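PDB 3KNW: putative transcriptional regulator (TetR/AcrR family) from Acinetobacter sp., which probably binds DNA through a helix-turn-helix motif and regulates transcription, as members of the TetR/AcrR family do. Local coordinates for the interface of chains A and B. Coordinates in Å, arbitrary orientation; residue numbers count along the deposited sequence, not the author numbering. Chains: chain A/B, Putative transcriptional regulator (TetR/AcrR family).

Contact 1 and contact 2 lie about 18 Å apart, measured between the centres of their C-alpha atoms, and both draw on helix 162-183 of chain A. Contact 1 uses the middle of that helix, where it crosses its own copy in chain B, with helix 187-200 beside it. Contact 2 uses the last turn of the same helix and the residue after it, which meet helix 126-153 and the loop residue B:Val121. The interface is two-fold symmetric: contact 1 sits around the axis and pairs like residues, while contact 2 recurs with the chains exchanged. This is consistent with the dimer typical of TetR-family regulators.

Contact 1: the interface of chains A and B. Residues chain A 168, 171-172, 174-176, 192, 199; chain B 168, 171-172, 174-176, 192.
Two copies of helix 162-183 cross here with their backbones close together: A:Gly175 CA lies 3.4 Å from B:Gln171 O, an approach that the missing side chain of glycine permits. The C-alpha atoms of A:Met172 and B:Met172, both selenomethionines, face each other at 4.1 Å.

The glutamines flank this crossing. In each, CG is anti to the carbonyl carbon (chi1 -72° in B:Gln171) and the chain runs out extended, laying its length along the partner's Ala176. B:Gln171 sets its amide carbon CD 3.5 Å from A:Ala176 CB, and its OE1 comes 3.3 Å from A:Met172 CG. The amide of A:Gln171 is modelled the other way round, with NE2 beside B:Met172 CG at 3.4 Å, a difference that may not be meaningful, since no hydrogen bond across the interface settles which amide atom is which. Both amides touch the partner by van der Waals contact, with no N or O of the other chain within bonding distance.

Each Met172 has CG anti to the backbone N, crosses the partner's Gln171 obliquely, and then bends at chi3 (80° in A:Met172). A:Met172 SE rests 4.0 Å from B:Val168 CG2. On the outer side the extended A:Met199, from helix 187-200, meets B:Val168 tip to tip, CE to CG1 at 3.6 Å.

Interlocking side chains around a tight glycine crossing make this patch a helix-packing core of what is probably the regulator's dimer interface.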
# COMPACT_ATOMS: atom_id res chain seq x y z
N VAL A 168 -9.73 9.91 -2.74
CA VAL A 168 -10.43 8.72 -2.66
C VAL A 168 -9.98 7.77 -3.76
O VAL A 168 -9.60 6.62 -3.52
CB VAL A 168 -11.90 8.96 -2.86
CG1 VAL A 168 -12.55 7.56 -3.07
CG2 VAL A 168 -12.44 9.70 -1.67
N GLN A 171 -6.31 6.73 -3.28
CA GLN A 171 -6.13 5.86 -2.14
C GLN A 171 -6.63 4.47 -2.45
O GLN A 171 -5.95 3.54 -2.14
CB GLN A 171 -6.86 6.40 -0.94
CG GLN A 171 -6.10 7.51 -0.26
CD GLN A 171 -6.88 8.22 0.80
OE1 GLN A 171 -6.50 9.27 1.25
NE2 GLN A 171 -7.97 7.64 1.20
N MSE A 172 -7.80 4.34 -3.06
CA MSE A 172 -8.38 3.05 -3.43
C MSE A 172 -7.56 2.33 -4.41
O MSE A 172 -7.39 1.11 -4.27
CB MSE A 172 -9.79 3.22 -3.98
CG MSE A 172 -10.44 1.93 -4.55
SE MSE A 172 -12.22 2.43 -5.18
CE MSE A 172 -11.77 3.20 -6.84
N LEU A 174 -4.14 2.57 -4.78
CA LEU A 174 -2.97 2.06 -4.06
C LEU A 174 -3.31 0.84 -3.21
O LEU A 174 -2.56 -0.11 -3.14
CB LEU A 174 -2.44 3.11 -3.15
CG LEU A 174 -1.71 4.27 -3.80
CD1 LEU A 174 -1.48 5.32 -2.73
CD2 LEU A 174 -0.43 3.84 -4.41
N GLY A 175 -4.48 0.84 -2.59
CA GLY A 175 -4.81 -0.28 -1.75
C GLY A 175 -5.18 -1.54 -2.54
O GLY A 175 -4.84 -2.66 -2.11
N ALA A 176 -5.95 -1.35 -3.63
CA ALA A 176 -6.14 -2.36 -4.65
C ALA A 176 -4.76 -2.87 -5.24
O ALA A 176 -4.57 -4.07 -5.42
CB ALA A 176 -7.05 -1.79 -5.79
N ALA A 192 -11.73 -1.92 -8.48
CA ALA A 192 -11.48 -0.48 -8.42
C ALA A 192 -11.91 0.24 -9.71
O ALA A 192 -12.52 1.32 -9.66
CB ALA A 192 -9.97 -0.22 -8.22
N MSE A 199 -18.50 6.12 -8.95
CA MSE A 199 -18.10 7.34 -8.28
C MSE A 199 -18.13 8.57 -9.23
O MSE A 199 -18.43 9.65 -8.79
CB MSE A 199 -16.71 7.19 -7.69
CG MSE A 199 -16.64 6.13 -6.63
SE MSE A 199 -14.92 5.98 -5.84
CE MSE A 199 -15.41 4.67 -4.54
N VAL B 168 -14.22 -1.35 -1.59
CA VAL B 168 -13.84 0.03 -1.71
C VAL B 168 -13.35 0.63 -0.35
O VAL B 168 -12.30 1.30 -0.29
CB VAL B 168 -15.00 0.90 -2.14
CG1 VAL B 168 -14.65 2.37 -1.92
CG2 VAL B 168 -15.41 0.59 -3.60
N GLN B 171 -9.88 -1.02 0.55
CA GLN B 171 -8.83 -0.58 -0.27
C GLN B 171 -8.48 0.87 0.04
O GLN B 171 -7.30 1.22 0.07
CB GLN B 171 -9.17 -0.74 -1.75
CG GLN B 171 -9.16 -2.19 -2.26
CD GLN B 171 -9.76 -2.30 -3.66
OE1 GLN B 171 -10.07 -1.32 -4.30
NE2 GLN B 171 -9.92 -3.50 -4.11
N MSE B 172 -9.50 1.71 0.24
CA MSE B 172 -9.28 3.15 0.53
C MSE B 172 -8.41 3.27 1.76
O MSE B 172 -7.39 4.01 1.76
CB MSE B 172 -10.61 3.90 0.75
CG MSE B 172 -10.49 5.43 0.81
SE MSE B 172 -12.12 6.33 0.79
CE MSE B 172 -12.87 5.43 2.26
N LEU B 174 -6.32 1.05 3.21
CA LEU B 174 -4.91 0.58 2.98
C LEU B 174 -4.15 1.61 2.24
O LEU B 174 -3.04 1.92 2.55
CB LEU B 174 -4.88 -0.68 2.15
CG LEU B 174 -5.38 -1.98 2.77
CD1 LEU B 174 -5.24 -3.13 1.76
CD2 LEU B 174 -4.63 -2.31 4.07
N GLY B 175 -4.76 2.24 1.29
CA GLY B 175 -4.03 3.33 0.59
C GLY B 175 -3.78 4.57 1.42
O GLY B 175 -2.63 5.10 1.41
N ALA B 176 -4.82 5.05 2.13
CA ALA B 176 -4.66 6.12 3.15
C ALA B 176 -3.53 5.73 4.17
O ALA B 176 -2.62 6.54 4.48
CB ALA B 176 -6.00 6.37 3.86
N ALA B 192 -9.84 9.75 4.82
CA ALA B 192 -10.60 8.52 4.56
C ALA B 192 -11.79 8.38 5.51
O ALA B 192 -12.77 7.86 5.07
CB ALA B 192 -9.71 7.28 4.59

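Contact 2: the interface of chains A and B. Residues chain A 181-184; chain B 121, 126, 129, 132.
A:Leu182 and the selenomethionine B:Met132 form the apolar centre, where the last turn of helix 162-183 meets helix 126-153 of the other subunit. Their side chains cross obliquely. A:Leu182 has CG anti to its backbone N (chi1 -172°), and its CD1 branch touches the methyl CE of B:Met132 at 3.4 Å; a bend at chi3 (76°) turns that methyl toward the leucine. Nearby, B:Val121 spreads both methyls over the backbone carbonyl of A:Lys181, with CG1 3.3 Å from A:Lys181 O.

Farther out, B:Arg129 leads into the polar part. Its CG is anti to the backbone N and the chain bends at chi2, bringing the guanidinium across the end of helix 162-183. One face of that group receives A:Leu182 O, which sits above the plane toward the rim, while A:Lys184 CG lies at the in-plane edge, 3.5 Å from B:Arg129 NE. The terminal nitrogen NH2 donates a hydrogen bond to A:Tyr183 O at 3.1 Å. The carbonyl oxygen lies close to the guanidinium plane, but the donor stands well above the carbonyl plane, and the bond is bent (142° at H). Carbonyls at a helix C-terminus suit a positive partner, so the arginine may be favoured here by the helix dipole.

At the rim, A:Lys184 crosses B:Arg129 obliquely and bends at chi2 and chi3 before meeting B:Glu126 tip to tip. A:Lys184 NZ and B:Glu126 OE2 form a salt bridge at 3.4 Å, weak as a hydrogen bond. The same carboxylate oxygen, B:Glu126 OE2, also bridges to B:Arg129 NE within its own chain, at 3.7 Å, and so may moderate repulsion between the arginine and the lysine.

The patch joins the C-terminal end of helix 162-183 to helix 126-153 of the partner, probably helping to fix how the two subunits sit in the dimer.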
# COMPACT_ATOMS: atom_id res chain seq x y z
N LYS A 181 -0.84 -7.53 -5.24
CA LYS A 181 0.44 -8.19 -4.95
C LYS A 181 0.29 -9.34 -3.95
O LYS A 181 0.89 -10.42 -4.12
CB LYS A 181 1.44 -7.19 -4.37
CG LYS A 181 1.79 -6.07 -5.32
CD LYS A 181 2.05 -6.62 -6.77
CE LYS A 181 3.20 -5.87 -7.49
NZ LYS A 181 3.35 -6.39 -8.89
N LEU A 182 -0.50 -9.11 -2.93
CA LEU A 182 -0.71 -10.13 -1.92
C LEU A 182 -1.38 -11.35 -2.55
O LEU A 182 -0.97 -12.46 -2.27
CB LEU A 182 -1.58 -9.60 -0.80
CG LEU A 182 -1.67 -10.58 0.36
CD1 LEU A 182 -0.25 -10.66 1.04
CD2 LEU A 182 -2.80 -10.20 1.38
N TYR A 183 -2.41 -11.12 -3.37
CA TYR A 183 -3.19 -12.21 -4.04
C TYR A 183 -2.46 -12.72 -5.29
O TYR A 183 -2.69 -13.80 -5.75
CB TYR A 183 -4.53 -11.72 -4.53
CG TYR A 183 -5.50 -11.15 -3.50
CD1 TYR A 183 -5.22 -11.14 -2.17
CD2 TYR A 183 -6.73 -10.60 -3.90
CE1 TYR A 183 -6.15 -10.69 -1.24
CE2 TYR A 183 -7.66 -10.13 -2.95
CZ TYR A 183 -7.33 -10.19 -1.64
OH TYR A 183 -8.16 -9.71 -0.67
N LYS A 184 -1.55 -11.95 -5.82
CA LYS A 184 -0.87 -12.31 -7.04
C LYS A 184 -1.83 -12.40 -8.19
O LYS A 184 -1.54 -13.07 -9.13
CB LYS A 184 -0.06 -13.61 -6.93
CG LYS A 184 0.67 -13.78 -5.67
CD LYS A 184 1.98 -14.57 -5.80
CE LYS A 184 1.77 -16.02 -6.23
NZ LYS A 184 3.06 -16.86 -6.30
N VAL B 121 6.28 -10.02 -0.83
CA VAL B 121 5.47 -11.18 -1.27
C VAL B 121 6.22 -12.25 -2.08
O VAL B 121 5.87 -13.44 -2.04
CB VAL B 121 4.31 -10.68 -2.15
CG1 VAL B 121 3.50 -11.87 -2.69
CG2 VAL B 121 3.41 -9.71 -1.35
N GLU B 126 4.39 -19.76 0.10
CA GLU B 126 2.99 -19.94 -0.22
C GLU B 126 2.07 -20.16 0.95
O GLU B 126 0.99 -19.59 1.00
CB GLU B 126 2.81 -21.09 -1.21
CG GLU B 126 2.88 -20.67 -2.63
CD GLU B 126 1.81 -19.62 -2.96
OE1 GLU B 126 0.62 -19.89 -2.63
OE2 GLU B 126 2.17 -18.54 -3.52
N ARG B 129 1.81 -16.72 2.64
CA ARG B 129 1.02 -15.86 1.78
C ARG B 129 -0.47 -16.27 1.72
O ARG B 129 -1.34 -15.41 1.68
CB ARG B 129 1.69 -15.80 0.43
CG ARG B 129 1.00 -15.06 -0.65
CD ARG B 129 1.08 -15.90 -1.91
NE ARG B 129 -0.04 -15.71 -2.80
CZ ARG B 129 -1.30 -16.07 -2.57
NH1 ARG B 129 -1.68 -16.70 -1.48
NH2 ARG B 129 -2.21 -15.81 -3.46
N MSE B 132 -2.33 -15.20 5.06
CA MSE B 132 -2.65 -13.77 5.03
C MSE B 132 -3.78 -13.50 4.06
O MSE B 132 -4.68 -12.69 4.33
CB MSE B 132 -1.46 -12.95 4.57
CG MSE B 132 -0.34 -12.88 5.54
SE MSE B 132 1.24 -12.45 4.49
CE MSE B 132 0.66 -10.59 4.34